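PDB 4GXW: adenosine deaminase from Burkholderia ambifaria, which binds a zinc ion in a TIM-barrel amidohydrolase fold and probably removes the amino group of adenine or a related purine by hydrolysis. Local coordinates for residues 119-124 and 166-170; 130-134 and 173-179. All coordinates share one frame; numbering follows the deposited sequence.

Interaction 1. Residues 119-124 and 166-170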
loop_
_atom_site.group_PDB
_atom_site.type_symbol
_atom_site.label_atom_id
_atom_site.label_comp_id
_atom_site.label_asym_id
_atom_site.label_seq_id
_atom_site.Cartn_x
_atom_site.Cartn_y
_atom_site.Cartn_z
ATOM N N PRO A 119 4.494 -8.184 -12.502
ATOM C CA PRO A 119 5.118 -9.291 -13.241
ATOM C C PRO A 119 5.748 -8.895 -14.570
ATOM O O PRO A 119 6.649 -9.596 -15.028
ATOM C CB PRO A 119 3.957 -10.253 -13.504
ATOM C CG PRO A 119 2.829 -9.790 -12.654
ATOM C CD PRO A 119 3.036 -8.336 -12.374
ATOM N N THR A 120 5.277 -7.814 -15.190
ATOM C CA THR A 120 5.834 -7.408 -16.475
ATOM C C THR A 120 7.333 -7.136 -16.367
ATOM O O THR A 120 8.128 -7.668 -17.151
ATOM C CB THR A 120 5.106 -6.184 -17.057
ATOM O OG1 THR A 120 3.712 -6.479 -17.182
ATOM C CG2 THR A 120 5.671 -5.812 -18.418
ATOM N N GLY A 121 7.728 -6.333 -15.384
ATOM C CA GLY A 121 9.138 -6.067 -15.151
ATOM C C GLY A 121 9.925 -7.335 -14.864
ATOM O O GLY A 121 11.018 -7.532 -15.389
ATOM N N THR A 122 9.378 -8.212 -14.036
ATOM C CA THR A 122 10.084 -9.431 -13.674
ATOM C C THR A 122 10.299 -10.344 -14.884
ATOM O O THR A 122 11.405 -10.839 -15.110
ATOM C CB THR A 122 9.327 -10.164 -12.563
ATOM O OG1 THR A 122 9.279 -9.312 -11.411
ATOM C CG2 THR A 122 10.010 -11.478 -12.216
ATOM N N VAL A 123 9.243 -10.576 -15.653
ATOM C CA VAL A 123 9.338 -11.483 -16.797
ATOM C C VAL A 123 10.113 -10.865 -17.966
ATOM O O VAL A 123 11.024 -11.491 -18.514
ATOM C CB VAL A 123 7.940 -11.950 -17.276
ATOM C CG1 VAL A 123 8.067 -12.865 -18.483
ATOM C CG2 VAL A 123 7.199 -12.662 -16.153
ATOM N N ARG A 124 9.768 -9.631 -18.330
ATOM C CA ARG A 124 10.339 -9.003 -19.521
ATOM C C ARG A 124 11.701 -8.369 -19.289
ATOM O O ARG A 124 12.527 -8.339 -20.196
ATOM C CB ARG A 124 9.398 -7.935 -20.086
ATOM C CG ARG A 124 7.953 -8.366 -20.285
ATOM C CD ARG A 124 7.799 -9.501 -21.278
ATOM N NE ARG A 124 6.384 -9.689 -21.591
ATOM C CZ ARG A 124 5.832 -10.835 -21.980
ATOM N NH1 ARG A 124 6.571 -11.929 -22.106
ATOM N NH2 ARG A 124 4.531 -10.878 -22.232
ATOM N N GLU A 166 0.317 -6.166 -22.375
ATOM C CA GLU A 166 1.096 -6.723 -21.275
ATOM C C GLU A 166 0.184 -6.974 -20.085
ATOM O O GLU A 166 0.385 -7.920 -19.324
ATOM C CB GLU A 166 2.269 -5.813 -20.883
ATOM C CG GLU A 166 3.365 -5.695 -21.942
ATOM C CD GLU A 166 4.120 -6.993 -22.210
ATOM O OE1 GLU A 166 4.056 -7.938 -21.396
ATOM O OE2 GLU A 166 4.803 -7.061 -23.251
ATOM N N ALA A 167 -0.837 -6.132 -19.938
ATOM C CA ALA A 167 -1.808 -6.290 -18.866
ATOM C C ALA A 167 -2.624 -7.576 -19.059
ATOM O O ALA A 167 -2.820 -8.339 -18.111
ATOM C CB ALA A 167 -2.725 -5.057 -18.783
ATOM N N VAL A 168 -3.074 -7.822 -20.290
ATOM C CA VAL A 168 -3.760 -9.069 -20.609
ATOM C C VAL A 168 -2.847 -10.266 -20.335
ATOM O O VAL A 168 -3.295 -11.287 -19.801
ATOM C CB VAL A 168 -4.282 -9.070 -22.065
ATOM C CG1 VAL A 168 -4.841 -10.445 -22.455
ATOM C CG2 VAL A 168 -5.344 -7.992 -22.237
ATOM N N ALA A 169 -1.561 -10.130 -20.667
ATOM C CA ALA A 169 -0.597 -11.206 -20.428
ATOM C C ALA A 169 -0.534 -11.600 -18.948
ATOM O O ALA A 169 -0.396 -12.780 -18.613
ATOM C CB ALA A 169 0.794 -10.823 -20.961
ATOM N N ILE A 170 -0.652 -10.622 -18.053
ATOM C CA ILE A 170 -0.640 -10.911 -16.619
ATOM C C ILE A 170 -1.798 -11.812 -16.208
ATOM O O ILE A 170 -1.609 -12.789 -15.465
ATOM C CB ILE A 170 -0.706 -9.618 -15.790
ATOM C CG1 ILE A 170 0.589 -8.827 -15.962
ATOM C CG2 ILE A 170 -0.982 -9.914 -14.315
ATOM C CD1 ILE A 170 0.537 -7.458 -15.340
HETATM O O HOH W 1 3.146 -8.468 -18.899
#
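R124 and E166 approach from opposite directions and form a salt bridge between the helical segments 119-124 and 166-170, whose axes run at 91° to each other, 10.5 Å apart at closest approach. The ionic part is a side-on grip in which two nitrogens converge on one oxygen: R124 NE lies 2.9 Å from E166 OE1, and R124 NH2 lies 3.1 Å from the same atom. OE1 sits in the guanidinium plane, while the carboxylate is turned steeply against it, with the planes 76° apart, and the two nitrogens approach OE1 from opposite faces of the carboxylate on its syn side. Both chains are bent at chi2, near -60°, which folds the charged ends into the gap between the helices.

Water extends this network. One molecule accepts from T120 OG1 (2.7 Å) and donates to E166 O and E166 OE1, tying a threonine hydroxyl, a helix carbonyl and the carboxylate together.

The apolar part lies deeper, where P119 CD touches I170 CD1 at 4.0 Å; the same methyl lies against the T120 hydroxyl oxygen, and P156 of strand 151-159 backs both P119 and I170. Two arginine N-H groups and a water, all directed at E166 OE1, would draw carboxylate charge toward it, consistent with an ionised glutamate.

Interaction 2. Residues 130-134 and 173-179; sequences YADAQ and WMKANRA
Y130 and W173 lie nearly parallel where the start of helix 130-148 meets the end of helix 164-176. Their planes are only 12° apart, yet the rings are slid so far that they barely overlap, and each face instead receives the other's CB. W173 CB stands over the centre of the Y130 ring, 3.5 Å from its centroid, and Y130 CB returns the CH-pi contact over the five-membered ring of W173 at 3.7 Å. A chi1 of -176° sets the tyrosine ring anti to its own backbone N and carries it across toward helix 164-176, so that the hydroxyl reaches M174 CG. W117 and P156 also touch the tyrosine, and Q134 OE1 accepts from Y130 OH at 2.7 Å, one turn along the same helix.

These helices follow successive parallel strands, 110-117 and 151-159, of the TIM barrel, and the chain leaving the second helix turns here toward strand 184-188. The turn is tied down by two amides. Q134, its chain extended, sends NE2 to N177 O (2.9 Å) along a nearly straight bond, in the carbonyl plane and close to the plane of its own amide; A179 CB touches NE2 loosely at 4.1 Å. With Y130 OH on OE1 and N177 O on NE2, both ends of the Q134 amide are held, which fixes its rotation. N177 ND2 in turn donates to W173 O at 2.9 Å while lying beside Y130 CD1. The two amide planes stand 80° apart.

Toward the solvent, water takes over from direct bonding. At the exposed A131, A131 CB lies 3.4 Å from N177 OD1, and a water donates to both A131 O and N177 OD1, the latter a longer bond of 3.1 Å.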
loop_
_atom_site.group_PDB
_atom_site.type_symbol
_atom_site.label_atom_id
_atom_site.label_comp_id
_atom_site.label_asym_id
_atom_site.label_seq_id
_atom_site.Cartn_x
_atom_site.Cartn_y
_atom_site.Cartn_z
ATOM N N TYR A 130 7.321 -16.200 -15.326
ATOM C CA TYR A 130 6.220 -15.931 -14.407
ATOM C C TYR A 130 6.041 -17.057 -13.384
ATOM O O TYR A 130 5.927 -16.807 -12.186
ATOM C CB TYR A 130 4.879 -15.711 -15.141
ATOM C CG TYR A 130 3.802 -15.335 -14.161
ATOM C CD1 TYR A 130 3.050 -16.308 -13.508
ATOM C CD2 TYR A 130 3.579 -14.006 -13.829
ATOM C CE1 TYR A 130 2.105 -15.974 -12.567
ATOM C CE2 TYR A 130 2.629 -13.655 -12.889
ATOM C CZ TYR A 130 1.899 -14.638 -12.253
ATOM O OH TYR A 130 0.965 -14.270 -11.308
ATOM N N ALA A 131 5.970 -18.290 -13.873
ATOM C CA ALA A 131 5.662 -19.431 -13.012
ATOM C C ALA A 131 6.660 -19.560 -11.867
ATOM O O ALA A 131 6.285 -19.825 -10.725
ATOM C CB ALA A 131 5.610 -20.717 -13.826
ATOM N N ASP A 132 7.936 -19.357 -12.177
ATOM C CA ASP A 132 8.983 -19.436 -11.163
ATOM C C ASP A 132 8.941 -18.256 -10.205
ATOM O O ASP A 132 9.154 -18.412 -9.008
ATOM C CB ASP A 132 10.358 -19.533 -11.824
ATOM C CG ASP A 132 10.490 -20.750 -12.704
ATOM O OD1 ASP A 132 9.953 -21.812 -12.316
ATOM O OD2 ASP A 132 11.124 -20.650 -13.772
ATOM N N ALA A 133 8.659 -17.073 -10.742
ATOM C CA ALA A 133 8.581 -15.877 -9.911
ATOM C C ALA A 133 7.424 -15.976 -8.918
ATOM O O ALA A 133 7.591 -15.722 -7.721
ATOM C CB ALA A 133 8.438 -14.639 -10.779
ATOM N N GLN A 134 6.241 -16.339 -9.407
ATOM C CA GLN A 134 5.079 -16.444 -8.529
ATOM C C GLN A 134 5.291 -17.527 -7.474
ATOM O O GLN A 134 4.964 -17.324 -6.307
ATOM C CB GLN A 134 3.783 -16.700 -9.312
ATOM C CG GLN A 134 2.550 -16.507 -8.433
ATOM C CD GLN A 134 1.290 -17.098 -9.014
ATOM O OE1 GLN A 134 0.512 -16.414 -9.689
ATOM N NE2 GLN A 134 1.064 -18.368 -8.735
ATOM N N TRP A 173 -1.142 -15.275 -17.353
ATOM C CA TRP A 173 -0.202 -15.923 -16.439
ATOM C C TRP A 173 -0.886 -16.394 -15.165
ATOM O O TRP A 173 -0.632 -17.502 -14.690
ATOM C CB TRP A 173 0.942 -14.974 -16.083
ATOM C CG TRP A 173 1.973 -14.832 -17.152
ATOM C CD1 TRP A 173 2.407 -15.804 -18.010
ATOM C CD2 TRP A 173 2.712 -13.648 -17.475
ATOM N NE1 TRP A 173 3.372 -15.292 -18.846
ATOM C CE2 TRP A 173 3.570 -13.969 -18.541
ATOM C CE3 TRP A 173 2.733 -12.351 -16.958
ATOM C CZ2 TRP A 173 4.439 -13.034 -19.106
ATOM C CZ3 TRP A 173 3.598 -11.427 -17.520
ATOM C CH2 TRP A 173 4.428 -11.769 -18.588
ATOM N N MET A 174 -1.744 -15.544 -14.609
ATOM C CA MET A 174 -2.434 -15.859 -13.358
ATOM C C MET A 174 -3.347 -17.069 -13.511
ATOM O O MET A 174 -3.372 -17.941 -12.644
ATOM C CB MET A 174 -3.224 -14.651 -12.849
ATOM C CG MET A 174 -2.328 -13.509 -12.360
ATOM S SD MET A 174 -3.224 -11.978 -12.080
ATOM C CE MET A 174 -4.318 -12.444 -10.733
ATOM N N LYS A 175 -4.082 -17.119 -14.620
ATOM C CA LYS A 175 -4.960 -18.250 -14.910
ATOM C C LYS A 175 -4.204 -19.572 -15.040
ATOM O O LYS A 175 -4.732 -20.630 -14.689
ATOM C CB LYS A 175 -5.755 -17.990 -16.194
ATOM C CG LYS A 175 -6.885 -16.993 -16.012
ATOM C CD LYS A 175 -7.705 -16.805 -17.288
ATOM C CE LYS A 175 -7.013 -15.869 -18.268
ATOM N NZ LYS A 175 -7.940 -15.396 -19.353
ATOM N N ALA A 176 -2.975 -19.502 -15.552
ATOM C CA ALA A 176 -2.145 -20.680 -15.782
ATOM C C ALA A 176 -1.420 -21.130 -14.516
ATOM O O ALA A 176 -0.807 -22.203 -14.491
ATOM C CB ALA A 176 -1.134 -20.393 -16.899
ATOM N N ASN A 177 -1.474 -20.301 -13.477
ATOM C CA ASN A 177 -0.751 -20.562 -12.237
ATOM C C ASN A 177 -1.593 -20.254 -11.010
ATOM O O ASN A 177 -1.171 -19.497 -10.141
ATOM C CB ASN A 177 0.518 -19.707 -12.170
ATOM C CG ASN A 177 1.529 -20.082 -13.223
ATOM O OD1 ASN A 177 2.349 -20.984 -13.018
ATOM N ND2 ASN A 177 1.490 -19.392 -14.359
ATOM N N ARG A 178 -2.787 -20.827 -10.931
ATOM C CA ARG A 178 -3.689 -20.469 -9.843
ATOM C C ARG A 178 -3.138 -20.901 -8.492
ATOM O O ARG A 178 -2.556 -21.979 -8.352
ATOM C CB ARG A 178 -5.089 -21.041 -10.066
ATOM C CG ARG A 178 -5.867 -20.341 -11.174
ATOM C CD ARG A 178 -7.289 -20.885 -11.267
ATOM N NE ARG A 178 -8.076 -20.249 -12.322
ATOM C CZ ARG A 178 -8.799 -19.145 -12.159
ATOM N NH1 ARG A 178 -8.839 -18.544 -10.980
ATOM N NH2 ARG A 178 -9.485 -18.642 -13.175
ATOM N N ALA A 179 -3.308 -20.033 -7.502
ATOM C CA ALA A 179 -2.887 -20.319 -6.141
ATOM C C ALA A 179 -3.780 -19.525 -5.213
ATOM O O ALA A 179 -4.156 -18.398 -5.534
ATOM C CB ALA A 179 -1.432 -19.929 -5.936
HETATM O O HOH W 2 3.779 -20.908 -10.241
#

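How the interactions relate
Interactions 1 and 2 form adjoining parts of one interface, with centres 11 Å apart. Helix 164-176 serves both, meeting helix 119-126 through residues 166-170 and the following helix, 130-148, through its C-terminal end. The two contacts also touch directly: P119 CB packs on Y130 CE2 at 3.7 Å, V123 CG1 meets W173 CZ2 at 3.7 Å, and R124 NH2 lies 3.8 Å from W173 CH2, so the arginine that pairs with E166 also borders the indole. Interaction 1 comes nearer the metal centre: the side chain of P119 is about 10 Å from that of the zinc ligand H37 and about 13 Å from the zinc ion. Interaction 2 lies away from the metal site.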